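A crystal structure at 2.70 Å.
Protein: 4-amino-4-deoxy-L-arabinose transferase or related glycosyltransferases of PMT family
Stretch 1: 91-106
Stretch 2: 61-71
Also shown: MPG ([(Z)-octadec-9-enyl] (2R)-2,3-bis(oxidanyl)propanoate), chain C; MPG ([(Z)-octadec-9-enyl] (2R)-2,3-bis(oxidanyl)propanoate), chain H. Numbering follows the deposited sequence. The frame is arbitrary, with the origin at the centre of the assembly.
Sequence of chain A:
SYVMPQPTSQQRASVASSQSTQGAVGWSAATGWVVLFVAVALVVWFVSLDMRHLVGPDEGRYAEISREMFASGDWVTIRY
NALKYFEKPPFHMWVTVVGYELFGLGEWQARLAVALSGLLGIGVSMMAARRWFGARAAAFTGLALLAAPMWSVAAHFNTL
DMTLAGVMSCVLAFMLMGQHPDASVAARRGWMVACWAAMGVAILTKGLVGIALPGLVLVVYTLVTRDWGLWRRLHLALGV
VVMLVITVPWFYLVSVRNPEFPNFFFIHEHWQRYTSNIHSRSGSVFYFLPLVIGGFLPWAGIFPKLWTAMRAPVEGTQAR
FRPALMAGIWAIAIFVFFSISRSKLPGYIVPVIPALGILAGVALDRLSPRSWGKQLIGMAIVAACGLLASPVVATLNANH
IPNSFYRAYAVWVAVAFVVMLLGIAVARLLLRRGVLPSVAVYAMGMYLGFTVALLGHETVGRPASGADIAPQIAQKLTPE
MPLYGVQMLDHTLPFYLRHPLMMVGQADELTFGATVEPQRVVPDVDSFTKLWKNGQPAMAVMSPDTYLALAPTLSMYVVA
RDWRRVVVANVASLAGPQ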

# COMPACT_ATOMS: atom_id res chain seq x y z
N PHE A 91 -13.78 -0.95 0.73
CA PHE A 91 -13.44 -1.99 1.71
C PHE A 91 -12.26 -1.57 2.58
O PHE A 91 -12.29 -1.74 3.81
CB PHE A 91 -13.14 -3.32 1.01
CG PHE A 91 -12.66 -4.39 1.96
CD1 PHE A 91 -13.53 -4.96 2.88
CD2 PHE A 91 -11.35 -4.82 1.93
CE1 PHE A 91 -13.09 -5.94 3.75
CE2 PHE A 91 -10.91 -5.80 2.80
CZ PHE A 91 -11.78 -6.36 3.71
N HIS A 92 -11.21 -1.02 1.97
CA HIS A 92 -10.08 -0.52 2.75
C HIS A 92 -10.55 0.48 3.80
O HIS A 92 -10.11 0.43 4.96
CB HIS A 92 -9.05 0.13 1.81
CG HIS A 92 -7.86 0.71 2.51
ND1 HIS A 92 -6.64 0.07 2.56
CD2 HIS A 92 -7.70 1.87 3.19
CE1 HIS A 92 -5.78 0.81 3.24
NE2 HIS A 92 -6.40 1.91 3.63
N MET A 93 -11.47 1.36 3.42
CA MET A 93 -11.99 2.34 4.38
C MET A 93 -12.82 1.67 5.46
O MET A 93 -12.75 2.05 6.63
CB MET A 93 -12.80 3.41 3.65
CG MET A 93 -11.93 4.47 2.98
SD MET A 93 -11.03 3.85 1.53
CE MET A 93 -12.29 4.01 0.27
N TRP A 94 -13.63 0.66 5.09
CA TRP A 94 -14.38 -0.09 6.09
C TRP A 94 -13.45 -0.67 7.15
O TRP A 94 -13.68 -0.51 8.36
CB TRP A 94 -15.18 -1.20 5.42
CG TRP A 94 -16.31 -0.72 4.59
CD1 TRP A 94 -16.84 0.54 4.57
CD2 TRP A 94 -17.08 -1.49 3.65
NE1 TRP A 94 -17.89 0.60 3.68
CE2 TRP A 94 -18.05 -0.63 3.10
CE3 TRP A 94 -17.03 -2.82 3.22
CZ2 TRP A 94 -18.97 -1.06 2.14
CZ3 TRP A 94 -17.95 -3.24 2.27
CH2 TRP A 94 -18.90 -2.36 1.74
N VAL A 95 -12.37 -1.33 6.71
CA VAL A 95 -11.43 -1.93 7.65
C VAL A 95 -10.80 -0.85 8.52
O VAL A 95 -10.75 -0.97 9.75
CB VAL A 95 -10.37 -2.75 6.91
CG1 VAL A 95 -9.37 -3.33 7.89
CG2 VAL A 95 -11.04 -3.86 6.10
N THR A 96 -10.31 0.22 7.89
CA THR A 96 -9.68 1.29 8.66
C THR A 96 -10.64 1.88 9.68
O THR A 96 -10.23 2.23 10.79
CB THR A 96 -9.16 2.39 7.73
OG1 THR A 96 -8.29 1.82 6.74
CG2 THR A 96 -8.39 3.44 8.52
N VAL A 97 -11.92 1.97 9.34
CA VAL A 97 -12.89 2.57 10.25
C VAL A 97 -13.15 1.64 11.43
O VAL A 97 -13.30 2.10 12.57
CB VAL A 97 -14.20 2.92 9.51
CG1 VAL A 97 -15.31 3.19 10.50
CG2 VAL A 97 -13.99 4.14 8.63
N VAL A 98 -13.23 0.33 11.18
CA VAL A 98 -13.31 -0.60 12.30
C VAL A 98 -12.10 -0.43 13.21
O VAL A 98 -12.23 -0.40 14.44
CB VAL A 98 -13.46 -2.05 11.79
CG1 VAL A 98 -13.42 -3.02 12.96
CG2 VAL A 98 -14.75 -2.21 11.02
N GLY A 99 -10.92 -0.29 12.61
CA GLY A 99 -9.73 -0.03 13.41
C GLY A 99 -9.85 1.23 14.25
O GLY A 99 -9.46 1.25 15.42
N TYR A 100 -10.41 2.30 13.66
CA TYR A 100 -10.62 3.54 14.40
C TYR A 100 -11.58 3.32 15.57
O TYR A 100 -11.36 3.85 16.67
CB TYR A 100 -11.18 4.62 13.47
CG TYR A 100 -10.18 5.22 12.51
CD1 TYR A 100 -8.81 5.09 12.71
CD2 TYR A 100 -10.62 5.94 11.40
CE1 TYR A 100 -7.91 5.65 11.82
CE2 TYR A 100 -9.72 6.51 10.52
CZ TYR A 100 -8.37 6.36 10.73
OH TYR A 100 -7.47 6.92 9.84
N GLU A 101 -12.65 2.56 15.35
CA GLU A 101 -13.60 2.28 16.42
C GLU A 101 -12.95 1.48 17.54
O GLU A 101 -13.31 1.67 18.71
CB GLU A 101 -14.81 1.53 15.86
CG GLU A 101 -15.83 1.13 16.90
CD GLU A 101 -16.50 2.32 17.56
OE1 GLU A 101 -16.66 3.36 16.89
OE2 GLU A 101 -16.86 2.22 18.75
N LEU A 102 -12.01 0.60 17.23
CA LEU A 102 -11.38 -0.18 18.29
C LEU A 102 -10.29 0.60 19.02
O LEU A 102 -10.21 0.56 20.25
CB LEU A 102 -10.82 -1.49 17.73
CG LEU A 102 -11.87 -2.50 17.26
CD1 LEU A 102 -11.23 -3.84 16.97
CD2 LEU A 102 -12.99 -2.63 18.28
N PHE A 103 -9.44 1.32 18.28
CA PHE A 103 -8.23 1.89 18.85
C PHE A 103 -8.09 3.40 18.64
O PHE A 103 -7.00 3.94 18.87
CB PHE A 103 -7.00 1.18 18.29
CG PHE A 103 -7.15 -0.31 18.20
CD1 PHE A 103 -7.16 -1.09 19.34
CD2 PHE A 103 -7.28 -0.94 16.97
CE1 PHE A 103 -7.29 -2.47 19.26
CE2 PHE A 103 -7.42 -2.31 16.88
CZ PHE A 103 -7.42 -3.08 18.03
N GLY A 104 -9.14 4.08 18.20
CA GLY A 104 -9.08 5.52 18.02
C GLY A 104 -8.20 5.93 16.84
O GLY A 104 -7.56 5.11 16.18
N LEU A 105 -8.17 7.23 16.59
CA LEU A 105 -7.41 7.77 15.48
C LEU A 105 -5.92 7.77 15.79
O LEU A 105 -5.50 7.91 16.94
CB LEU A 105 -7.86 9.20 15.15
CG LEU A 105 -9.31 9.36 14.72
CD1 LEU A 105 -9.66 10.83 14.57
CD2 LEU A 105 -9.54 8.62 13.42
N GLY A 106 -5.12 7.61 14.74
CA GLY A 106 -3.68 7.60 14.90
C GLY A 106 -3.01 7.06 13.66
O GLY A 106 -3.66 6.56 12.74
C2 MPG C . -18.05 -2.93 12.73
C3 MPG C . -18.89 -1.66 12.77
C4 MPG C . -18.12 -0.48 13.34
C5 MPG C . -19.03 0.62 13.90
C6 MPG C . -18.32 1.98 13.98
C7 MPG C . -19.25 3.10 14.49
C8 MPG C . -18.94 4.46 13.82
C9 MPG C . -19.92 5.58 14.28
C1 MPG C . -18.75 -4.08 12.01
C2 MPG H . -13.05 -5.79 9.49
C3 MPG H . -12.05 -6.94 9.52
C4 MPG H . -10.85 -6.69 10.43
C5 MPG H . -10.80 -5.27 11.02
C6 MPG H . -9.62 -5.08 12.00
C7 MPG H . -9.40 -3.60 12.37
C1 MPG H . -14.15 -5.99 8.44
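Stretch 2 61-71: RYAEISREMFA

How does stretch 2 lie on stretch 1? It is helical from Arg61 to Ala71, part of a longer helix, and it crosses the helix that begins stretch 1 at -65°, the two axes approaching to 8.8 Å. The backbones come nearest where CA of Ser66 lies 5.1 Å from CA of Met93 and CA of Phe70 lies 5.5 Å from CA of Val97.

What fills the space at the crossing? The side chains interlock as knobs in holes: Ser66 sits among Met93, Thr96, Val97 and Tyr100, while Met93 sits among Tyr62, Ile65, Ser66 and Met69. Met93 CG lies 3.6 Å from Ile65 CG2, and Met93 CB is 3.8 Å from Met69 CE. Val97 packs its CG2 3.9 Å from Met69 CB. Past the helix, Leu105 extends the contact, with its CD1 3.8 Å from Arg67 CG.

Which polar groups tie the helices together? One hydrogen bond crosses between them: Tyr100 OH donates to Ala63 O at 2.9 Å, an oxygen that also accepts the helical bond from Arg67 N. Ser66 OG instead turns back to its own helix and donates to Tyr62 O at 3.0 Å, which lets this polar residue pack at the crossing with its hydroxyl satisfied.

How do the rings and sulfurs contribute? Phe70, with chi1 in the t rotamer, offers a ring face to Tyr100, whose CB stands 3.9 Å from Phe70 CG, almost directly above the ring in a CH-pi contact. Glu101 OE1 approaches the edge of the same ring, 3.4 Å from Phe70 CE1. Met69 SD meets the edge of the Trp94 ring, 3.9 Å from Trp94 CD1.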

# COMPACT_ATOMS: atom_id res chain seq x y z
N ARG A 61 -4.58 10.57 2.41
CA ARG A 61 -5.89 10.54 1.76
C ARG A 61 -6.78 9.45 2.34
O ARG A 61 -7.94 9.70 2.70
CB ARG A 61 -5.74 10.35 0.25
CG ARG A 61 -7.05 9.92 -0.42
CD ARG A 61 -6.96 9.88 -1.94
NE ARG A 61 -5.77 9.18 -2.41
CZ ARG A 61 -4.88 9.71 -3.24
NH1 ARG A 61 -5.06 10.93 -3.72
NH2 ARG A 61 -3.82 9.01 -3.61
N TYR A 62 -6.26 8.23 2.44
CA TYR A 62 -7.10 7.14 2.93
C TYR A 62 -7.32 7.25 4.44
O TYR A 62 -8.41 6.91 4.93
CB TYR A 62 -6.49 5.80 2.54
CG TYR A 62 -6.37 5.67 1.04
CD1 TYR A 62 -7.47 5.93 0.22
CD2 TYR A 62 -5.17 5.32 0.44
CE1 TYR A 62 -7.37 5.83 -1.15
CE2 TYR A 62 -5.07 5.22 -0.94
CZ TYR A 62 -6.17 5.47 -1.73
OH TYR A 62 -6.08 5.37 -3.10
N ALA A 63 -6.33 7.74 5.18
CA ALA A 63 -6.53 7.94 6.61
C ALA A 63 -7.62 8.97 6.88
O ALA A 63 -8.42 8.82 7.80
CB ALA A 63 -5.22 8.36 7.29
N GLU A 64 -7.67 10.02 6.05
CA GLU A 64 -8.65 11.09 6.25
C GLU A 64 -10.03 10.68 5.76
O GLU A 64 -11.03 10.96 6.43
CB GLU A 64 -8.20 12.37 5.55
CG GLU A 64 -9.27 13.45 5.48
CD GLU A 64 -9.72 13.94 6.86
OE1 GLU A 64 -9.01 13.70 7.85
OE2 GLU A 64 -10.79 14.57 6.94
N ILE A 65 -10.12 10.06 4.59
CA ILE A 65 -11.40 9.51 4.14
C ILE A 65 -11.97 8.60 5.20
O ILE A 65 -13.14 8.71 5.59
CB ILE A 65 -11.22 8.78 2.80
CG1 ILE A 65 -10.96 9.78 1.67
CG2 ILE A 65 -12.45 7.95 2.49
CD1 ILE A 65 -10.61 9.14 0.35
N SER A 66 -11.15 7.69 5.72
CA SER A 66 -11.62 6.79 6.77
C SER A 66 -12.02 7.56 8.02
O SER A 66 -12.99 7.20 8.69
CB SER A 66 -10.54 5.75 7.09
OG SER A 66 -10.36 4.89 5.98
N ARG A 67 -11.29 8.63 8.35
CA ARG A 67 -11.68 9.45 9.49
C ARG A 67 -13.07 10.04 9.29
O ARG A 67 -13.91 9.99 10.19
CB ARG A 67 -10.66 10.57 9.73
CG ARG A 67 -10.96 11.38 10.99
CD ARG A 67 -10.16 12.67 11.04
NE ARG A 67 -10.63 13.65 10.07
CZ ARG A 67 -11.65 14.47 10.29
NH1 ARG A 67 -12.02 15.34 9.35
NH2 ARG A 67 -12.32 14.43 11.44
N GLU A 68 -13.33 10.60 8.11
CA GLU A 68 -14.62 11.24 7.86
C GLU A 68 -15.74 10.22 7.87
O GLU A 68 -16.83 10.49 8.40
CB GLU A 68 -14.58 11.99 6.53
CG GLU A 68 -13.72 13.24 6.57
CD GLU A 68 -13.60 13.91 5.22
OE1 GLU A 68 -14.62 14.00 4.50
OE2 GLU A 68 -12.48 14.35 4.88
N MET A 69 -15.51 9.03 7.30
CA MET A 69 -16.50 7.97 7.39
C MET A 69 -16.76 7.60 8.85
O MET A 69 -17.91 7.42 9.26
CB MET A 69 -16.02 6.75 6.60
CG MET A 69 -17.00 5.60 6.54
SD MET A 69 -16.39 4.25 5.51
CE MET A 69 -16.24 5.05 3.91
N PHE A 70 -15.69 7.53 9.65
CA PHE A 70 -15.80 7.20 11.06
C PHE A 70 -16.62 8.24 11.81
O PHE A 70 -17.44 7.90 12.68
CB PHE A 70 -14.39 7.08 11.65
CG PHE A 70 -14.35 6.91 13.14
CD1 PHE A 70 -15.01 5.87 13.76
CD2 PHE A 70 -13.58 7.77 13.91
CE1 PHE A 70 -14.95 5.70 15.13
CE2 PHE A 70 -13.51 7.61 15.28
CZ PHE A 70 -14.19 6.57 15.89
N ALA A 71 -16.43 9.52 11.49
CA ALA A 71 -17.13 10.59 12.17
C ALA A 71 -18.56 10.76 11.68
O ALA A 71 -19.39 11.32 12.42
CB ALA A 71 -16.38 11.91 12.01